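Local structure of interferon (Danio rerio, 3PIV) at residues A[26-31]-A[139-144]. The protein probably acts as a secreted type I interferon, a cytokine that engages cell-surface receptors in antiviral defence. Sequence-based numbering, arbitrary orientation.
Sequences GKYADL and QIRRVV
Two guanidinium groups and one phenol ring are the flat groups here: Arg141 lies nearly flat over one face of Tyr28, planes 15° apart, its CZ 4.5 Å from the centroid of the Tyr28 ring in a cation-pi stack offset toward the rim. At the edge of that guanidinium sits Gly26 O, while one face of the Arg142 guanidinium is covered by Leu31 CB and a water lies in its plane at the edge. In this helical cytokine of the type I interferon fold, the contact lays residues 26-31, part of the loop between helix 10-23 and helix 37-44, across the outside of the last helix, 134-158. Arg141, extended from CG to NE with CG anti to the backbone N (chi1 179°), grips Gly26 O end-on with two nitrogens. Arg141 NH2 makes the straighter bond to Gly26 O, 2.9 Å and in the carbonyl plane, and Arg141 NH1 reaches Gly26 O at 3.2 Å from above that plane. A salt bridge to Glu138 and a hydrogen bond to Leu21 O further fix the group's rotation, and the carboxylate probably offsets its charge. Arg142 also has CG anti to the backbone N, which sets its CG 3.7 Å from Leu31 CA; the chain then bends at chi2 (55°), its NH1 turns to Ser146 OG, and the water accepting from NE reaches Ala29 O by a weak bond. Further along, Leu31 CD2 meets Val143 CG2. Gln139, also bent at chi2, meets the chain at the Asp30 end of 26-31 and just beyond it: OE1 receives Glu32 N and bonds Thr33 OG1, whereas NE2, also bonded to Glu135, points almost straight down the carbonyl axis of Asp30, with 2.9 Å between NE2 of Gln139 and O of Asp30.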
loop_
_atom_site.group_PDB
_atom_site.type_symbol
_atom_site.label_atom_id
_atom_site.label_comp_id
_atom_site.label_asym_id
_atom_site.label_seq_id
_atom_site.Cartn_x
_atom_site.Cartn_y
_atom_site.Cartn_z
ATOM N N GLY A 26 -12.039 -1.724 14.193
ATOM C CA GLY A 26 -12.884 -2.878 14.425
ATOM C C GLY A 26 -12.469 -4.038 13.553
ATOM O O GLY A 26 -11.330 -4.092 13.069
ATOM N N LYS A 27 -13.391 -4.977 13.370
ATOM C CA LYS A 27 -13.183 -6.068 12.437
ATOM C C LYS A 27 -13.267 -5.494 11.024
ATOM O O LYS A 27 -13.851 -4.423 10.815
ATOM C CB LYS A 27 -14.232 -7.167 12.644
ATOM C CG LYS A 27 -15.479 -7.009 11.778
ATOM C CD LYS A 27 -16.602 -6.298 12.509
ATOM C CE LYS A 27 -17.561 -7.297 13.142
ATOM N NZ LYS A 27 -18.560 -6.630 14.025
ATOM N N TYR A 28 -12.688 -6.198 10.058
ATOM C CA TYR A 28 -12.642 -5.688 8.693
ATOM C C TYR A 28 -14.016 -5.721 8.065
ATOM O O TYR A 28 -14.797 -6.640 8.334
ATOM C CB TYR A 28 -11.680 -6.505 7.823
ATOM C CG TYR A 28 -10.217 -6.203 8.051
ATOM C CD1 TYR A 28 -9.613 -5.097 7.457
ATOM C CD2 TYR A 28 -9.436 -7.026 8.850
ATOM C CE1 TYR A 28 -8.269 -4.830 7.648
ATOM C CE2 TYR A 28 -8.097 -6.768 9.047
ATOM C CZ TYR A 28 -7.518 -5.664 8.450
ATOM O OH TYR A 28 -6.183 -5.411 8.655
ATOM N N ALA A 29 -14.301 -4.715 7.235
ATOM C CA ALA A 29 -15.491 -4.709 6.395
ATOM C C ALA A 29 -15.310 -5.667 5.208
ATOM O O ALA A 29 -14.190 -6.057 4.875
ATOM C CB ALA A 29 -15.796 -3.304 5.901
ATOM N N ASP A 30 -16.413 -6.060 4.579
ATOM C CA ASP A 30 -16.321 -6.896 3.388
ATOM C C ASP A 30 -15.672 -6.101 2.255
ATOM O O ASP A 30 -15.912 -4.894 2.110
ATOM C CB ASP A 30 -17.702 -7.394 2.965
ATOM C CG ASP A 30 -18.268 -8.428 3.920
ATOM O OD1 ASP A 30 -17.508 -9.297 4.400
ATOM O OD2 ASP A 30 -19.483 -8.382 4.186
ATOM N N LEU A 31 -14.842 -6.765 1.459
ATOM C CA LEU A 31 -14.204 -6.091 0.335
ATOM C C LEU A 31 -15.267 -5.816 -0.706
ATOM O O LEU A 31 -15.676 -6.730 -1.431
ATOM C CB LEU A 31 -13.107 -6.968 -0.277
ATOM C CG LEU A 31 -11.955 -6.307 -1.057
ATOM C CD1 LEU A 31 -11.536 -7.166 -2.237
ATOM C CD2 LEU A 31 -12.293 -4.912 -1.530
ATOM N N GLN A 139 -13.796 0.601 3.804
ATOM C CA GLN A 139 -13.469 0.049 2.499
ATOM C C GLN A 139 -11.990 0.280 2.208
ATOM O O GLN A 139 -11.286 -0.646 1.821
ATOM C CB GLN A 139 -14.321 0.660 1.401
ATOM C CG GLN A 139 -15.725 0.123 1.394
ATOM C CD GLN A 139 -15.741 -1.393 1.296
ATOM O OE1 GLN A 139 -15.386 -1.958 0.260
ATOM N NE2 GLN A 139 -16.162 -2.057 2.374
ATOM N N ILE A 140 -11.514 1.510 2.399
ATOM C CA ILE A 140 -10.103 1.794 2.157
ATOM C C ILE A 140 -9.209 0.860 2.989
ATOM O O ILE A 140 -8.259 0.271 2.474
ATOM C CB ILE A 140 -9.748 3.289 2.410
ATOM C CG1 ILE A 140 -9.957 4.114 1.136
ATOM C CG2 ILE A 140 -8.295 3.435 2.848
ATOM C CD1 ILE A 140 -11.229 3.838 0.387
ATOM N N ARG A 141 -9.536 0.714 4.267
ATOM C CA ARG A 141 -8.802 -0.166 5.156
ATOM C C ARG A 141 -8.813 -1.630 4.660
ATOM O O ARG A 141 -7.773 -2.306 4.634
ATOM C CB ARG A 141 -9.388 -0.051 6.558
ATOM C CG ARG A 141 -8.745 -0.925 7.583
ATOM C CD ARG A 141 -9.241 -0.543 8.954
ATOM N NE ARG A 141 -8.781 -1.467 9.976
ATOM C CZ ARG A 141 -9.585 -2.228 10.709
ATOM N NH1 ARG A 141 -10.894 -2.167 10.531
ATOM N NH2 ARG A 141 -9.075 -3.034 11.628
ATOM N N ARG A 142 -9.979 -2.120 4.259
ATOM C CA ARG A 142 -10.048 -3.486 3.731
ATOM C C ARG A 142 -9.196 -3.604 2.459
ATOM O O ARG A 142 -8.477 -4.584 2.291
ATOM C CB ARG A 142 -11.487 -3.914 3.457
ATOM C CG ARG A 142 -11.620 -5.342 2.851
ATOM C CD ARG A 142 -10.931 -6.392 3.710
ATOM N NE ARG A 142 -10.915 -7.729 3.103
ATOM C CZ ARG A 142 -10.012 -8.141 2.214
ATOM N NH1 ARG A 142 -9.050 -7.320 1.808
ATOM N NH2 ARG A 142 -10.074 -9.375 1.717
ATOM N N VAL A 143 -9.251 -2.589 1.594
ATOM C CA VAL A 143 -8.469 -2.575 0.351
ATOM C C VAL A 143 -6.960 -2.608 0.623
ATOM O O VAL A 143 -6.230 -3.364 -0.007
ATOM C CB VAL A 143 -8.811 -1.359 -0.553
ATOM C CG1 VAL A 143 -7.710 -1.119 -1.586
ATOM C CG2 VAL A 143 -10.156 -1.565 -1.249
ATOM N N VAL A 144 -6.509 -1.800 1.578
ATOM C CA VAL A 144 -5.093 -1.746 1.945
ATOM C C VAL A 144 -4.605 -3.102 2.461
ATOM O O VAL A 144 -3.471 -3.509 2.192
ATOM C CB VAL A 144 -4.832 -0.658 3.003
ATOM C CG1 VAL A 144 -3.447 -0.820 3.622
ATOM C CG2 VAL A 144 -4.972 0.713 2.374
HETATM O O HOH W 1 -13.102 -9.075 4.017
#